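Local coordinates for protein L-methionine gamma-lyase (Fusobacterium nucleatum subsp. nucleatum, PDB 6LXU) that belongs to the Cys/Met metabolism family of pyridoxal phosphate-dependent enzymes and works with its cofactor bound covalently to the chain, at residues T133-S138 with K144-K149; V220-V225 with Y254-G259. All coordinates share one frame; numbering follows the deposited sequence.

In the fold
Contacts 1 and 2 reach the same mixed seven-stranded sheet, the core of a fold type I PLP-dependent enzyme, on opposite sides of the chain's centre. Contact 1 (133-138 with 144-149) lies at the outermost strand 131-135, its centre about 22 Å from the centre of the chain. Contact 2 (220-225 with 254-259) is more central, its centre about 12 Å from that of the chain, at the approach to the antiparallel strand 223-227. Their centres are 33 Å apart and their nearest atoms about 19 Å, so they do not touch. Contact 2 is the one tied to the cofactor region: segment 220-225 lies next to T211, the residue before the PLP-carrying K212, and its helix meets a neighbouring subunit.

Contact 1: T133-S138 with K144-K149; sequences TFVDTS and KNAMKK
A small apolar contact between V135, T133 and A146 closes the first half of a beta-alpha-beta crossover at the edge of the large sheet. Strand 131-135, outermost in this chain, leads through helix 140-146 toward the parallel strand 151-157, which lies two places along, beyond strand 106-110. Only 90 Å² is buried between the segments. The methyl of A146, on the last turn of the helix, points at the strand and meets the V135 branch CG1, with A146 CB 3.9 Å from V135 CG1. The valine torsion (chi1 -53°) sets CG1 anti to the carbonyl carbon, where it faces the helix end. Two residues earlier on the same side of the strand, T133 offers its methyl more loosely: T133 CG2 stands 4.3 Å from A146 CB. The polar branch of T133 has a partner on the neighbouring strand, where its OG1 bonds to H106. V135 and A146 both also rest on V108, so strand 106-110, which the crossover passes over, also packs against the pair. M147 is the first residue to leave the helix, and K148 then forms a salt bridge back to E131 of the outer strand. At the other end, D136 forms an Asx turn just after the strand. D136 OD1, which also pairs with K165 NZ in a salt bridge, takes both S138 donors from one face of the carboxylate: S138 N comes from above the plane, 3.0 Å from D136 OD1, and S138 OG meets D136 OD1 on the syn side at 2.7 Å.

Contact 2: V220-V225 with Y254-G259; sequences VIAGLV and YYIIRG
With chi1 at 171°, V220 sets CG1 anti to the backbone N and CG2 anti to the carbonyl carbon, and this fork divides between two neighbouring residues of helix 250-260. Branch CG2 goes to the foot of Y255, where V220 CG2 lies 3.5 Å from Y255 CB and approaches the ring obliquely near CG and CD2. Branch CG1 goes to I256, with V220 CG1 3.8 Å from I256 CD1. I256 extends its longer arm (chi2 158°), which carries CD1 past V220 to the next inward-pointing residue of the opposite segment. There A222 CB and I256 CD1 are 3.4 Å apart, tighter than usual for two methyl groups. The contact is thus made by carbon alone, and all four residues are buried. Further packing comes from helix 65-78, whose L70 touches I256.

The polar end of Y255 points into the subunit interface, where its OH hydrogen-bonds to Q251 of the second subunit. Y254 and R258 of the same helix both reach D219 of that subunit, by a hydrogen bond and a salt bridge, so one face of the helix covers the loop leading into strand 223-227 while other residues serve the subunit interface. On the loop side, A222 N hydrogen-bonds to T211 OG1, beside K212, the lysine that carries the cofactor. This places the contact where the chain returns from the PLP-bearing lysine to the antiparallel strand of the seven-stranded sheet, an arrangement characteristic of the large domain of fold type I PLP-dependent enzymes.

Contact 1: T133-S138 with K144-K149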
loop_
_atom_site.group_PDB
_atom_site.type_symbol
_atom_site.label_atom_id
_atom_site.label_comp_id
_atom_site.label_asym_id
_atom_site.label_seq_id
_atom_site.Cartn_x
_atom_site.Cartn_y
_atom_site.Cartn_z
ATOM N N THR A 133 30.021 28.130 11.302
ATOM C CA THR A 133 29.772 29.512 11.682
ATOM C C THR A 133 28.342 29.882 11.293
ATOM O O THR A 133 27.943 29.714 10.127
ATOM C CB THR A 133 30.747 30.470 10.981
ATOM O OG1 THR A 133 32.092 30.087 11.285
ATOM C CG2 THR A 133 30.535 31.909 11.446
ATOM N N PHE A 134 27.584 30.375 12.262
ATOM C CA PHE A 134 26.225 30.843 12.052
ATOM C C PHE A 134 26.244 32.356 11.947
ATOM O O PHE A 134 26.714 33.042 12.865
ATOM C CB PHE A 134 25.335 30.425 13.211
ATOM C CG PHE A 134 25.226 28.941 13.372
ATOM C CD1 PHE A 134 24.366 28.199 12.561
ATOM C CD2 PHE A 134 25.997 28.274 14.313
ATOM C CE1 PHE A 134 24.269 26.824 12.701
ATOM C CE2 PHE A 134 25.896 26.895 14.455
ATOM C CZ PHE A 134 25.033 26.173 13.649
ATOM N N VAL A 135 25.751 32.869 10.823
ATOM C CA VAL A 135 25.693 34.312 10.568
ATOM C C VAL A 135 24.289 34.702 10.123
ATOM O O VAL A 135 23.417 33.842 9.921
ATOM C CB VAL A 135 26.708 34.743 9.485
ATOM C CG1 VAL A 135 28.109 34.273 9.826
ATOM C CG2 VAL A 135 26.326 34.230 8.095
ATOM N N ASP A 136 24.061 36.002 9.988
ATOM C CA ASP A 136 22.854 36.504 9.357
ATOM C C ASP A 136 23.094 36.543 7.856
ATOM O O ASP A 136 23.741 37.460 7.348
ATOM C CB ASP A 136 22.541 37.907 9.879
ATOM C CG ASP A 136 21.281 38.505 9.272
ATOM O OD1 ASP A 136 20.626 37.827 8.444
ATOM O OD2 ASP A 136 20.934 39.652 9.633
ATOM N N THR A 137 22.568 35.543 7.141
ATOM C CA THR A 137 22.794 35.476 5.697
ATOM C C THR A 137 21.980 36.501 4.882
ATOM O O THR A 137 22.172 36.599 3.671
ATOM C CB THR A 137 22.614 34.053 5.124
ATOM O OG1 THR A 137 21.264 33.599 5.306
ATOM C CG2 THR A 137 23.586 33.076 5.772
ATOM N N SER A 138 21.120 37.288 5.543
ATOM C CA SER A 138 20.552 38.487 4.902
ATOM C C SER A 138 21.546 39.652 4.851
ATOM O O SER A 138 21.285 40.645 4.176
ATOM C CB SER A 138 19.236 38.920 5.564
ATOM O OG SER A 138 19.454 39.553 6.810
ATOM N N LYS A 144 30.409 37.357 3.549
ATOM C CA LYS A 144 31.757 37.565 2.990
ATOM C C LYS A 144 32.832 37.405 4.063
ATOM O O LYS A 144 33.836 36.736 3.846
ATOM C CB LYS A 144 31.892 38.968 2.397
ATOM C CG LYS A 144 31.087 39.230 1.140
ATOM C CD LYS A 144 31.172 40.703 0.776
ATOM C CE LYS A 144 30.123 41.102 -0.241
ATOM N NZ LYS A 144 30.374 42.470 -0.772
ATOM N N ASN A 145 32.590 38.017 5.215
ATOM C CA ASN A 145 33.558 38.003 6.324
ATOM C C ASN A 145 33.729 36.618 6.962
ATOM O O ASN A 145 34.787 36.335 7.515
ATOM C CB ASN A 145 33.168 39.026 7.405
ATOM C CG ASN A 145 33.328 40.468 6.944
ATOM O OD1 ASN A 145 34.015 40.758 5.957
ATOM N ND2 ASN A 145 32.685 41.381 7.659
ATOM N N ALA A 146 32.698 35.764 6.886
ATOM C CA ALA A 146 32.755 34.397 7.433
ATOM C C ALA A 146 33.463 33.392 6.532
ATOM O O ALA A 146 33.852 32.318 7.009
ATOM C CB ALA A 146 31.350 33.901 7.740
ATOM N N MET A 147 33.618 33.692 5.244
ATOM C CA MET A 147 34.267 32.776 4.305
ATOM C C MET A 147 35.713 32.509 4.705
ATOM O O MET A 147 36.438 33.443 5.079
ATOM C CB MET A 147 34.230 33.322 2.869
ATOM C CG MET A 147 32.847 33.324 2.220
ATOM S SD MET A 147 32.113 31.693 1.973
ATOM C CE MET A 147 33.299 30.947 0.858
ATOM N N LYS A 148 36.125 31.246 4.627
ATOM C CA LYS A 148 37.508 30.839 4.892
ATOM C C LYS A 148 37.982 29.934 3.781
ATOM O O LYS A 148 37.179 29.405 2.997
ATOM C CB LYS A 148 37.609 30.116 6.234
ATOM C CG LYS A 148 37.140 30.957 7.398
ATOM C CD LYS A 148 37.673 30.453 8.723
ATOM C CE LYS A 148 37.097 29.100 9.083
ATOM N NZ LYS A 148 37.667 28.593 10.356
ATOM N N LYS A 149 39.292 29.710 3.714
ATOM C CA LYS A 149 39.851 28.833 2.704
ATOM C C LYS A 149 39.239 27.424 2.747
ATOM O O LYS A 149 39.065 26.802 1.709
ATOM C CB LYS A 149 41.369 28.729 2.860
ATOM C CG LYS A 149 42.047 27.997 1.718
ATOM C CD LYS A 149 43.559 28.003 1.871
ATOM C CE LYS A 149 44.247 27.501 0.613
ATOM N NZ LYS A 149 44.186 28.490 -0.502
#

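Contact 2: V220-V225 with Y254-G259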
loop_
_atom_site.group_PDB
_atom_site.type_symbol
_atom_site.label_atom_id
_atom_site.label_comp_id
_atom_site.label_asym_id
_atom_site.label_seq_id
_atom_site.Cartn_x
_atom_site.Cartn_y
_atom_site.Cartn_z
ATOM N N VAL A 220 3.349 10.953 3.919
ATOM C CA VAL A 220 4.674 10.433 3.587
ATOM C C VAL A 220 5.722 11.302 4.268
ATOM O O VAL A 220 5.607 12.534 4.282
ATOM C CB VAL A 220 4.895 10.499 2.051
ATOM C CG1 VAL A 220 6.319 10.178 1.662
ATOM C CG2 VAL A 220 3.957 9.571 1.301
ATOM N N ILE A 221 6.763 10.662 4.788
ATOM C CA ILE A 221 7.998 11.327 5.187
ATOM C C ILE A 221 9.016 11.006 4.084
ATOM O O ILE A 221 9.242 9.829 3.768
ATOM C CB ILE A 221 8.496 10.820 6.547
ATOM C CG1 ILE A 221 7.459 11.013 7.670
ATOM C CG2 ILE A 221 9.813 11.485 6.914
ATOM C CD1 ILE A 221 7.142 12.441 8.060
ATOM N N ALA A 222 9.599 12.038 3.460
ATOM C CA ALA A 222 10.511 11.820 2.333
ATOM C C ALA A 222 11.324 13.062 2.041
ATOM O O ALA A 222 10.909 14.180 2.345
ATOM C CB ALA A 222 9.718 11.426 1.096
ATOM N N GLY A 223 12.481 12.842 1.429
ATOM C CA GLY A 223 13.376 13.914 1.021
ATOM C C GLY A 223 13.811 13.731 -0.413
ATOM O O GLY A 223 13.791 12.627 -0.951
ATOM N N LEU A 224 14.233 14.844 -1.022
ATOM C CA LEU A 224 14.730 14.835 -2.397
ATOM C C LEU A 224 15.915 15.764 -2.514
ATOM O O LEU A 224 15.987 16.797 -1.839
ATOM C CB LEU A 224 13.647 15.259 -3.389
ATOM C CG LEU A 224 12.419 14.361 -3.462
ATOM C CD1 LEU A 224 11.260 15.038 -4.155
ATOM C CD2 LEU A 224 12.754 13.044 -4.118
ATOM N N VAL A 225 16.852 15.383 -3.384
ATOM C CA VAL A 225 18.018 16.193 -3.724
ATOM C C VAL A 225 18.066 16.349 -5.233
ATOM O O VAL A 225 17.819 15.381 -5.941
ATOM C CB VAL A 225 19.319 15.506 -3.244
ATOM C CG1 VAL A 225 20.556 16.315 -3.627
ATOM C CG2 VAL A 225 19.295 15.245 -1.744
ATOM N N TYR A 254 5.738 6.019 -4.772
ATOM C CA TYR A 254 4.503 6.062 -5.549
ATOM C C TYR A 254 3.561 7.153 -5.017
ATOM O O TYR A 254 3.006 7.934 -5.809
ATOM C CB TYR A 254 3.801 4.681 -5.598
ATOM C CG TYR A 254 2.576 4.796 -6.444
ATOM C CD1 TYR A 254 2.679 4.861 -7.826
ATOM C CD2 TYR A 254 1.316 4.981 -5.869
ATOM C CE1 TYR A 254 1.571 5.098 -8.611
ATOM C CE2 TYR A 254 0.201 5.203 -6.653
ATOM C CZ TYR A 254 0.339 5.290 -8.031
ATOM O OH TYR A 254 -0.727 5.593 -8.862
ATOM N N TYR A 255 3.371 7.216 -3.703
ATOM C CA TYR A 255 2.522 8.265 -3.140
ATOM C C TYR A 255 2.980 9.656 -3.568
ATOM O O TYR A 255 2.155 10.526 -3.842
ATOM C CB TYR A 255 2.487 8.188 -1.615
ATOM C CG TYR A 255 1.563 7.164 -0.981
ATOM C CD1 TYR A 255 0.205 7.101 -1.297
ATOM C CD2 TYR A 255 2.021 6.355 0.056
ATOM C CE1 TYR A 255 -0.634 6.222 -0.634
ATOM C CE2 TYR A 255 1.169 5.470 0.711
ATOM C CZ TYR A 255 -0.161 5.413 0.358
ATOM O OH TYR A 255 -1.034 4.539 0.984
ATOM N N ILE A 256 4.292 9.887 -3.605
ATOM C CA ILE A 256 4.795 11.214 -3.970
ATOM C C ILE A 256 4.607 11.472 -5.470
ATOM O O ILE A 256 4.168 12.557 -5.851
ATOM C CB ILE A 256 6.270 11.410 -3.585
ATOM C CG1 ILE A 256 6.499 11.163 -2.085
ATOM C CG2 ILE A 256 6.716 12.823 -3.951
ATOM C CD1 ILE A 256 7.927 10.826 -1.750
ATOM N N ILE A 257 4.922 10.492 -6.309
ATOM C CA ILE A 257 4.608 10.614 -7.741
ATOM C C ILE A 257 3.131 10.989 -7.932
ATOM O O ILE A 257 2.786 11.889 -8.710
ATOM C CB ILE A 257 4.939 9.299 -8.479
ATOM C CG1 ILE A 257 6.452 9.084 -8.551
ATOM C CG2 ILE A 257 4.321 9.276 -9.877
ATOM C CD1 ILE A 257 6.847 7.674 -8.909
ATOM N N ARG A 258 2.271 10.276 -7.215
ATOM C CA ARG A 258 0.840 10.522 -7.288
ATOM C C ARG A 258 0.512 11.948 -6.825
ATOM O O ARG A 258 -0.261 12.656 -7.480
ATOM C CB ARG A 258 0.118 9.505 -6.424
ATOM C CG ARG A 258 -1.383 9.503 -6.606
ATOM C CD ARG A 258 -2.040 8.586 -5.618
ATOM N NE ARG A 258 -3.341 8.083 -6.024
ATOM C CZ ARG A 258 -4.522 8.369 -5.498
ATOM N NH1 ARG A 258 -4.668 9.371 -4.612
ATOM N NH2 ARG A 258 -5.575 7.677 -5.875
ATOM N N GLY A 259 1.095 12.362 -5.699
ATOM C CA GLY A 259 0.931 13.730 -5.219
ATOM C C GLY A 259 1.373 14.772 -6.230
ATOM O O GLY A 259 0.747 15.841 -6.359
#